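Local atomic coordinates of AtGH3.15 acyl acid amido synthetase (Arabidopsis thaliana, PDB entry 6E1Q), a protein that conjugates amino acids, notably glutamine, to the auxin precursor indole-3-butyric acid and to the herbicide 2,4-DB in an ATP-dependent ligase reaction. Residues 13-17 against 123-128; 67-71 against 101-107; 76-80 against 153-157; 85-89 against 398-402. Where two conformers were deposited one is given. Residue numbers count along the deposited sequence, not the author numbering.

Contact 1: 13-17 against 123-128; sequences CLSLL and SLYAPL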
# COMPACT_ATOMS: atom_id res chain seq x y z
N CYS A 13 24.10 -6.76 -12.82
CA CYS A 13 23.11 -6.07 -12.01
C CYS A 13 23.27 -6.41 -10.53
O CYS A 13 23.28 -5.51 -9.68
CB CYS A 13 21.70 -6.42 -12.51
SG CYS A 13 21.26 -5.62 -14.08
N LEU A 14 23.40 -7.70 -10.21
CA LEU A 14 23.57 -8.12 -8.82
C LEU A 14 24.87 -7.57 -8.24
O LEU A 14 24.93 -7.22 -7.05
CB LEU A 14 23.56 -9.64 -8.72
CG LEU A 14 22.30 -10.35 -9.23
CD1 LEU A 14 22.54 -11.85 -9.30
CD2 LEU A 14 21.12 -10.04 -8.33
N SER A 15 25.92 -7.50 -9.06
CA SER A 15 27.17 -6.91 -8.58
C SER A 15 27.01 -5.42 -8.28
O SER A 15 27.61 -4.91 -7.33
CB SER A 15 28.29 -7.14 -9.59
OG SER A 15 29.40 -6.33 -9.30
N LEU A 16 26.19 -4.72 -9.06
CA LEU A 16 25.95 -3.31 -8.78
C LEU A 16 25.15 -3.12 -7.49
O LEU A 16 25.41 -2.18 -6.71
CB LEU A 16 25.21 -2.66 -9.95
CG LEU A 16 25.18 -1.13 -9.89
CD1 LEU A 16 26.60 -0.60 -9.76
CD2 LEU A 16 24.49 -0.55 -11.12
N LEU A 17 24.17 -3.99 -7.24
CA LEU A 17 23.43 -3.91 -5.99
C LEU A 17 24.36 -4.12 -4.79
O LEU A 17 24.17 -3.51 -3.73
CB LEU A 17 22.30 -4.94 -5.97
CG LEU A 17 21.14 -4.78 -6.95
CD1 LEU A 17 20.23 -6.00 -6.91
CD2 LEU A 17 20.34 -3.50 -6.65
N SER A 123 14.77 -1.91 -12.90
CA SER A 123 15.34 -2.92 -13.78
C SER A 123 16.64 -3.44 -13.20
O SER A 123 17.03 -4.58 -13.47
CB SER A 123 15.54 -2.36 -15.19
OG SER A 123 16.66 -1.49 -15.25
N LEU A 124 17.32 -2.61 -12.41
CA LEU A 124 18.49 -3.08 -11.68
C LEU A 124 18.12 -4.16 -10.68
O LEU A 124 18.89 -5.10 -10.46
CB LEU A 124 19.15 -1.91 -10.97
CG LEU A 124 20.49 -2.19 -10.30
CD1 LEU A 124 21.40 -2.87 -11.31
CD2 LEU A 124 21.11 -0.89 -9.83
N TYR A 125 16.93 -4.08 -10.10
CA TYR A 125 16.54 -4.96 -9.02
C TYR A 125 15.87 -6.24 -9.50
O TYR A 125 15.94 -7.27 -8.81
CB TYR A 125 15.62 -4.20 -8.04
CG TYR A 125 15.02 -5.07 -6.96
CD1 TYR A 125 15.77 -5.46 -5.86
CD2 TYR A 125 13.70 -5.49 -7.05
CE1 TYR A 125 15.21 -6.26 -4.85
CE2 TYR A 125 13.14 -6.30 -6.06
CZ TYR A 125 13.89 -6.68 -4.96
OH TYR A 125 13.31 -7.47 -3.99
N ALA A 126 15.23 -6.22 -10.67
CA ALA A 126 14.53 -7.42 -11.16
C ALA A 126 15.41 -8.67 -11.25
O ALA A 126 14.92 -9.76 -10.89
CB ALA A 126 13.89 -7.11 -12.51
N PRO A 127 16.67 -8.62 -11.70
CA PRO A 127 17.47 -9.86 -11.69
C PRO A 127 17.58 -10.52 -10.32
O PRO A 127 17.68 -11.75 -10.24
CB PRO A 127 18.84 -9.40 -12.21
CG PRO A 127 18.54 -8.19 -13.03
CD PRO A 127 17.41 -7.50 -12.32
N LEU A 128 17.55 -9.73 -9.24
CA LEU A 128 17.53 -10.35 -7.92
C LEU A 128 16.25 -11.13 -7.71
O LEU A 128 16.28 -12.26 -7.20
CB LEU A 128 17.71 -9.29 -6.84
CG LEU A 128 18.02 -9.90 -5.47
CD1 LEU A 128 19.05 -9.07 -4.76
CD2 LEU A 128 16.76 -10.03 -4.63
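Two helices of the N-terminal domain cross here steeply, their segment axes 106° apart in direction and 8.5 Å apart at closest approach. Ser123 opens the second segment at the margin, its OG turned back to Ser120 O of its own helix. Leu124 follows and gives up more surface than any other residue here: its isobutyl end reaches into the first helix, with CD1 3.8 Å from Cys13 CB, CD2 3.6 Å from Leu16 CD2 and CG 3.9 Å from Leu17 CD2, so that one leucine meets three residues on one face of the helix, spaced i, i+3, i+4. The CA-to-CB bond of Tyr125 points away, and its OH bonds to Asn336 O. Pro127 returns to the contact, its CG 3.7 Å from Cys13 CB; lacking an amide hydrogen, it interrupts the helical bonding, and the helix is kinked at this point. Leu128 closes the patch, with CB 3.8 Å from Leu14 CD2 and CD1 3.9 Å from Leu17 CD1. The interaction between the segments is wholly apolar, 408 Å² of buried surface in all, with Phe5 and Phe337 adding aromatic cover from loops. The arrangement is steep helix-helix packing of the N-terminal domain, lying behind the acyl-acid site: on the far side of helix 112-132 the Tyr125 side chain comes within about 4 Å of that of Phe325, which binds substrate and ATP.

Contact 2: 67-71 against 101-107; sequences YEDIR and SGGVPKL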
# COMPACT_ATOMS: atom_id res chain seq x y z
N TYR A 67 4.65 18.00 4.82
CA TYR A 67 3.90 18.47 3.65
C TYR A 67 3.20 19.78 3.94
O TYR A 67 3.19 20.69 3.09
CB TYR A 67 2.88 17.42 3.22
CG TYR A 67 2.20 17.81 1.92
CD1 TYR A 67 2.81 17.57 0.71
CD2 TYR A 67 0.97 18.48 1.92
CE1 TYR A 67 2.21 17.94 -0.49
CE2 TYR A 67 0.35 18.85 0.73
CZ TYR A 67 0.99 18.57 -0.47
OH TYR A 67 0.41 18.91 -1.66
N GLU A 68 2.64 19.93 5.15
CA GLU A 68 1.94 21.16 5.50
C GLU A 68 2.84 22.38 5.35
O GLU A 68 2.38 23.45 4.93
CB GLU A 68 1.41 21.07 6.92
CG GLU A 68 0.18 20.19 7.11
CD GLU A 68 0.44 18.72 6.81
OE1 GLU A 68 -0.54 18.02 6.50
OE2 GLU A 68 1.60 18.25 6.89
N ASP A 69 4.12 22.25 5.69
CA ASP A 69 4.99 23.43 5.67
C ASP A 69 5.35 23.85 4.25
O ASP A 69 5.67 25.02 4.02
CB ASP A 69 6.28 23.19 6.46
CG ASP A 69 6.04 22.74 7.89
OD1 ASP A 69 5.26 23.40 8.63
OD2 ASP A 69 6.64 21.71 8.28
N ILE A 70 5.37 22.92 3.30
CA ILE A 70 5.82 23.24 1.96
C ILE A 70 4.70 23.22 0.93
O ILE A 70 4.96 23.43 -0.26
CB ILE A 70 6.99 22.33 1.53
CG1 ILE A 70 6.65 20.85 1.71
CG2 ILE A 70 8.22 22.63 2.38
CD1 ILE A 70 6.04 20.20 0.50
N ARG A 71 3.45 23.01 1.35
CA ARG A 71 2.36 22.92 0.38
C ARG A 71 2.26 24.17 -0.49
O ARG A 71 1.88 24.08 -1.68
CB ARG A 71 1.04 22.69 1.11
CG ARG A 71 -0.18 22.61 0.22
CD ARG A 71 -1.44 22.42 1.05
NE ARG A 71 -2.61 22.26 0.19
CZ ARG A 71 -3.85 22.18 0.64
NH1 ARG A 71 -4.09 22.24 1.95
NH2 ARG A 71 -4.86 22.02 -0.22
N SER A 101 -3.20 15.77 3.31
CA SER A 101 -2.94 17.01 3.94
C SER A 101 -3.78 18.09 3.34
O SER A 101 -3.34 18.77 2.42
CB SER A 101 -1.49 17.41 3.85
OG SER A 101 -1.36 18.67 4.45
N GLY A 102 -4.94 18.37 3.89
CA GLY A 102 -5.65 17.59 4.87
C GLY A 102 -6.90 18.16 4.30
O GLY A 102 -6.89 19.33 4.11
N GLY A 103 -7.96 17.44 3.98
CA GLY A 103 -8.18 16.03 4.07
C GLY A 103 -8.18 15.52 2.64
O GLY A 103 -8.91 14.63 2.27
N VAL A 104 -7.35 16.12 1.83
CA VAL A 104 -7.23 15.72 0.47
C VAL A 104 -5.87 15.10 0.19
O VAL A 104 -4.96 15.27 0.91
CB VAL A 104 -7.50 16.90 -0.43
CG1 VAL A 104 -8.94 17.31 -0.26
CG2 VAL A 104 -6.59 18.05 -0.10
N PRO A 105 -5.77 14.38 -0.87
CA PRO A 105 -4.50 13.76 -1.22
C PRO A 105 -3.40 14.80 -1.37
O PRO A 105 -3.64 15.93 -1.80
CB PRO A 105 -4.80 13.03 -2.54
CG PRO A 105 -6.18 13.49 -2.96
CD PRO A 105 -6.87 13.85 -1.70
N LYS A 106 -2.20 14.43 -0.95
CA LYS A 106 -1.05 15.29 -1.20
C LYS A 106 -0.72 15.26 -2.69
O LYS A 106 -0.87 14.23 -3.35
CB LYS A 106 0.17 14.83 -0.39
CG LYS A 106 0.01 14.74 1.13
CD LYS A 106 1.28 14.12 1.74
CE LYS A 106 1.24 14.10 3.26
NZ LYS A 106 2.58 13.76 3.85
N LEU A 107 -0.27 16.40 -3.20
CA LEU A 107 0.23 16.52 -4.56
C LEU A 107 1.74 16.67 -4.49
O LEU A 107 2.25 17.61 -3.88
CB LEU A 107 -0.42 17.72 -5.28
CG LEU A 107 -1.94 17.70 -5.44
CD1 LEU A 107 -2.39 18.87 -6.30
CD2 LEU A 107 -2.44 16.37 -6.04
O HOH W 1 4.72 15.11 5.55
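Tyr67 lays one face of its ring against the aliphatic part of Lys106, whose CB sits 3.8 Å from the ring centroid and 15° off the normal, a CH-pi contact. The phenol reaches on to the strand, where Leu107 N donates to Tyr67 OH at 3.0 Å, anchoring the ring tip to the backbone. At the other end of the same pair, a water accepts from Tyr67 N and Lys106 NZ, 3.0 Å from each, and so joins the helix start to the lysine ammonium. Ser101 CB approaches Tyr67 CD2 to 3.3 Å, while Ser101 OG donates to Glu68 OE1 at 2.3 Å; that very short distance deserves caution, since Ser101 is poorly ordered and Glu68 has two conformers. Arg71 extends beside the loop, its guanidinium face over Ser101 O, 3.6 Å from NH1. The loop follows the ATP-binding Ser97 and Ser98, consistent with the P-loop-like motif of adenylating enzymes, and Lys106 also bonds to Tyr404 OH and lies near Glu330 of the ATP site. Helix 67-78 thus begins against the entry to edge strand 105-111, which pairs with strand 91-97, while Tyr404 of strand 404-416 packs on Tyr67 and Ile70.

Contact 3: 76-80 against 153-157; sequences RIANG and TANGL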
# COMPACT_ATOMS: atom_id res chain seq x y z
N ARG A 76 1.88 27.03 -5.67
CA ARG A 76 2.33 28.09 -6.58
C ARG A 76 2.81 27.52 -7.90
O ARG A 76 2.55 28.10 -8.96
CB ARG A 76 3.40 28.98 -5.93
CG ARG A 76 2.92 29.64 -4.63
CD ARG A 76 3.99 30.40 -3.83
NE ARG A 76 4.96 31.12 -4.64
CZ ARG A 76 6.22 31.33 -4.29
NH1 ARG A 76 6.70 30.81 -3.16
NH2 ARG A 76 7.02 32.02 -5.09
N ILE A 77 3.50 26.37 -7.87
CA ILE A 77 3.90 25.77 -9.14
C ILE A 77 2.66 25.32 -9.91
O ILE A 77 2.56 25.52 -11.14
CB ILE A 77 4.87 24.60 -8.91
CG1 ILE A 77 6.24 25.12 -8.46
CG2 ILE A 77 4.98 23.73 -10.16
CD1 ILE A 77 7.06 24.11 -7.63
N ALA A 78 1.71 24.72 -9.20
CA ALA A 78 0.46 24.30 -9.83
C ALA A 78 -0.23 25.47 -10.51
O ALA A 78 -0.95 25.27 -11.51
CB ALA A 78 -0.46 23.67 -8.78
N ASN A 79 -0.02 26.68 -10.00
CA ASN A 79 -0.66 27.87 -10.54
C ASN A 79 0.13 28.55 -11.66
O ASN A 79 -0.36 29.52 -12.26
CB ASN A 79 -0.93 28.89 -9.43
CG ASN A 79 -1.96 29.93 -9.86
OD1 ASN A 79 -3.08 29.57 -10.24
ND2 ASN A 79 -1.58 31.20 -9.84
N GLY A 80 1.33 28.08 -11.96
CA GLY A 80 2.09 28.63 -13.07
C GLY A 80 3.47 29.17 -12.73
O GLY A 80 4.19 29.59 -13.64
N THR A 153 -3.62 20.68 -13.24
CA THR A 153 -3.57 21.95 -12.52
C THR A 153 -4.04 23.10 -13.41
O THR A 153 -4.30 22.95 -14.61
CB THR A 153 -2.16 22.22 -12.01
OG1 THR A 153 -1.32 22.63 -13.11
CG2 THR A 153 -1.58 20.99 -11.34
N ALA A 154 -4.13 24.29 -12.80
CA ALA A 154 -4.55 25.48 -13.55
C ALA A 154 -3.58 25.80 -14.68
O ALA A 154 -3.99 26.27 -15.75
CB ALA A 154 -4.66 26.67 -12.60
N ASN A 155 -2.29 25.56 -14.46
CA ASN A 155 -1.30 25.81 -15.49
C ASN A 155 -1.13 24.63 -16.45
O ASN A 155 -0.33 24.72 -17.38
CB ASN A 155 0.05 26.15 -14.85
CG ASN A 155 0.99 26.85 -15.81
OD1 ASN A 155 0.56 27.67 -16.62
ND2 ASN A 155 2.27 26.53 -15.72
N GLY A 156 -1.85 23.53 -16.24
CA GLY A 156 -1.89 22.45 -17.19
C GLY A 156 -1.00 21.26 -16.87
O GLY A 156 -0.91 20.35 -17.69
N LEU A 157 -0.35 21.26 -15.71
CA LEU A 157 0.42 20.10 -15.28
C LEU A 157 -0.51 18.91 -15.05
O LEU A 157 -1.54 19.06 -14.39
CB LEU A 157 1.16 20.41 -13.98
CG LEU A 157 2.69 20.49 -13.99
CD1 LEU A 157 3.21 20.74 -12.56
CD2 LEU A 157 3.28 19.24 -14.59
O HOH W 2 4.73 25.72 -13.43
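Ala78 O, at the C-terminal end of helix 67-78, accepts two hydrogen bonds from the facing loop: Thr153 OG1 donates at 3.1 Å and Asn155 N at 3.3 Å. A carbonyl near a helix end, where the following backbone no longer supplies amides in helical order, is thereby occupied from another part of the chain. Thr153 OG1 also accepts, from Leu157 N at 3.1 Å and weakly from Gly156 N at 3.3 Å, so this hydroxyl joins the helix end to the inside of its own loop. That loop is a beta hairpin connection between strands 151-152 and 158-160: Thr153 to Gly156 form a type I turn, with Gly156 N bonded to Thr153 O at 3.0 Å, and Thr153 N donates to Leu157 O at 2.9 Å. The helix ends in a Schellman motif, in which Gly80 has positive phi and its N bonds to Ile77 O at 3.0 Å. Ile77 O also receives a water at 3.2 Å, which weakly accepts from Asn155 ND2 at 3.5 Å. Asn155 ND2 stands 3.4 Å from Gly80 CA, where at positive phi a CB would press on Asn79 O, so the backbone calls for glycine. Apolar packing is slight: Ala78 CB lies 3.9 Å from Thr153 CG2, and Ile77 CG2 4.2 Å from Leu157 CD1. Leu157 also rests on Ile91 and Leu94 of strand 91-97, and Arg76 forms salt bridges with Glu43 and Glu81.

Contact 4: 85-89 against 398-402; sequences LICDR and FSGLY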
# COMPACT_ATOMS: atom_id res chain seq x y z
N LEU A 85 11.16 27.32 -8.06
CA LEU A 85 10.81 27.54 -6.66
C LEU A 85 11.46 26.47 -5.78
O LEU A 85 11.90 26.75 -4.66
CB LEU A 85 9.29 27.50 -6.47
CG LEU A 85 8.37 28.50 -7.17
CD1 LEU A 85 7.04 28.68 -6.42
CD2 LEU A 85 9.05 29.83 -7.37
N ILE A 86 11.51 25.22 -6.27
CA ILE A 86 12.00 24.10 -5.47
C ILE A 86 12.99 23.22 -6.21
O ILE A 86 13.77 22.50 -5.56
CB ILE A 86 10.82 23.24 -4.96
CG1 ILE A 86 10.10 22.59 -6.14
CG2 ILE A 86 9.87 24.05 -4.10
CD1 ILE A 86 9.01 21.60 -5.77
N CYS A 87 13.03 23.21 -7.54
CA CYS A 87 13.78 22.21 -8.27
C CYS A 87 14.42 22.83 -9.50
O CYS A 87 13.79 23.62 -10.21
CB CYS A 87 12.87 21.03 -8.69
SG CYS A 87 13.77 19.60 -9.30
N ASP A 88 15.68 22.48 -9.75
CA ASP A 88 16.40 22.99 -10.91
C ASP A 88 16.00 22.30 -12.21
O ASP A 88 16.46 22.71 -13.28
CB ASP A 88 17.92 22.84 -10.72
CG ASP A 88 18.42 21.43 -11.05
OD1 ASP A 88 17.73 20.45 -10.70
OD2 ASP A 88 19.51 21.31 -11.66
N ARG A 89 15.18 21.26 -12.15
CA ARG A 89 14.67 20.62 -13.34
C ARG A 89 13.15 20.80 -13.42
O ARG A 89 12.49 21.00 -12.40
CB ARG A 89 15.05 19.14 -13.36
CG ARG A 89 16.53 18.94 -13.77
CD ARG A 89 17.16 17.69 -13.17
NE ARG A 89 17.32 17.81 -11.72
CZ ARG A 89 16.64 17.08 -10.84
NH1 ARG A 89 15.76 16.19 -11.26
NH2 ARG A 89 16.83 17.26 -9.53
N PHE A 398 15.51 14.61 -5.38
CA PHE A 398 15.79 15.20 -6.65
C PHE A 398 14.58 15.85 -7.31
O PHE A 398 14.69 16.31 -8.38
CB PHE A 398 16.35 14.17 -7.61
CG PHE A 398 17.75 13.73 -7.31
CD1 PHE A 398 18.81 14.50 -7.64
CD2 PHE A 398 17.99 12.54 -6.70
CE1 PHE A 398 20.08 14.10 -7.40
CE2 PHE A 398 19.27 12.14 -6.43
CZ PHE A 398 20.31 12.93 -6.78
N SER A 399 13.43 15.83 -6.67
CA SER A 399 12.22 16.49 -7.17
C SER A 399 11.73 17.57 -6.20
O SER A 399 10.52 17.74 -6.03
CB SER A 399 11.12 15.46 -7.43
OG SER A 399 11.42 14.71 -8.61
N GLY A 400 12.64 18.28 -5.54
CA GLY A 400 12.28 19.48 -4.81
C GLY A 400 11.82 19.31 -3.38
O GLY A 400 11.20 20.24 -2.84
N LEU A 401 12.10 18.18 -2.73
CA LEU A 401 11.86 18.04 -1.29
C LEU A 401 13.19 17.99 -0.54
O LEU A 401 14.14 17.33 -0.98
CB LEU A 401 11.05 16.78 -1.00
CG LEU A 401 9.69 16.75 -1.72
CD1 LEU A 401 8.99 15.45 -1.43
CD2 LEU A 401 8.83 17.94 -1.31
N TYR A 402 13.24 18.68 0.60
CA TYR A 402 14.46 18.82 1.38
C TYR A 402 14.12 18.54 2.83
O TYR A 402 13.29 19.24 3.42
CB TYR A 402 15.05 20.23 1.20
CG TYR A 402 15.26 20.56 -0.25
CD1 TYR A 402 16.43 20.16 -0.90
CD2 TYR A 402 14.29 21.22 -1.00
CE1 TYR A 402 16.64 20.45 -2.23
CE2 TYR A 402 14.49 21.52 -2.34
CZ TYR A 402 15.67 21.12 -2.95
OH TYR A 402 15.90 21.39 -4.27
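Arg89 bends back on itself, with chi1 and chi3 both m, and brings its guanidinium edge to Phe398 O: NH2 donates at 2.6 Å and NH1, weakly, at 3.1 Å. Its NE forms a salt bridge with Asp88 OD1 at 2.9 Å, with Asp88 at chi1 p. In the conformer given, Cys87 at t sets SG 3.5 Å from Phe398 O, and Arg89 N donates to that SG at 3.6 Å. Ile86, with chi1 p and chi2 t, lies against Gly400, where a CB would clash with Ile86 CD1; the glycine's positive phi is equally unsuited to a side chain. Tyr402, chi1 m, directs OH to Ile86 O at 2.7 Å, and its ring meets that of Tyr44. Both anchors end on backbone carbonyls, one in each loop: a phenol and a charged arginine reach across in opposite directions, so these buried loops of the N-terminal and central regions are joined by polar bonds as well as by the fit of Ile86 against Gly400.

In the fold
From the N terminus, helix 10-22 supplies the first half of contact 1, whose loop closes only at helix 112-132. Contact 2 is nested inside that loop, joining the start of helix 67-78 to strand 105-111, which leads directly into helix 112-132. Contact 3 uses the other end of helix 67-78 and crosses both, since its loop closes at 153-157. Contact 4, starting at 85-89, crosses all three and closes at 398-402, tying the N-terminal region to the central one. Contacts 2, 3 and 4 cluster, their centres 16 to 17 Å apart: Ile70 meets Leu401, and Ile77 meets Ile86. Contact 1 stands apart, its centre 28 Å or more from theirs.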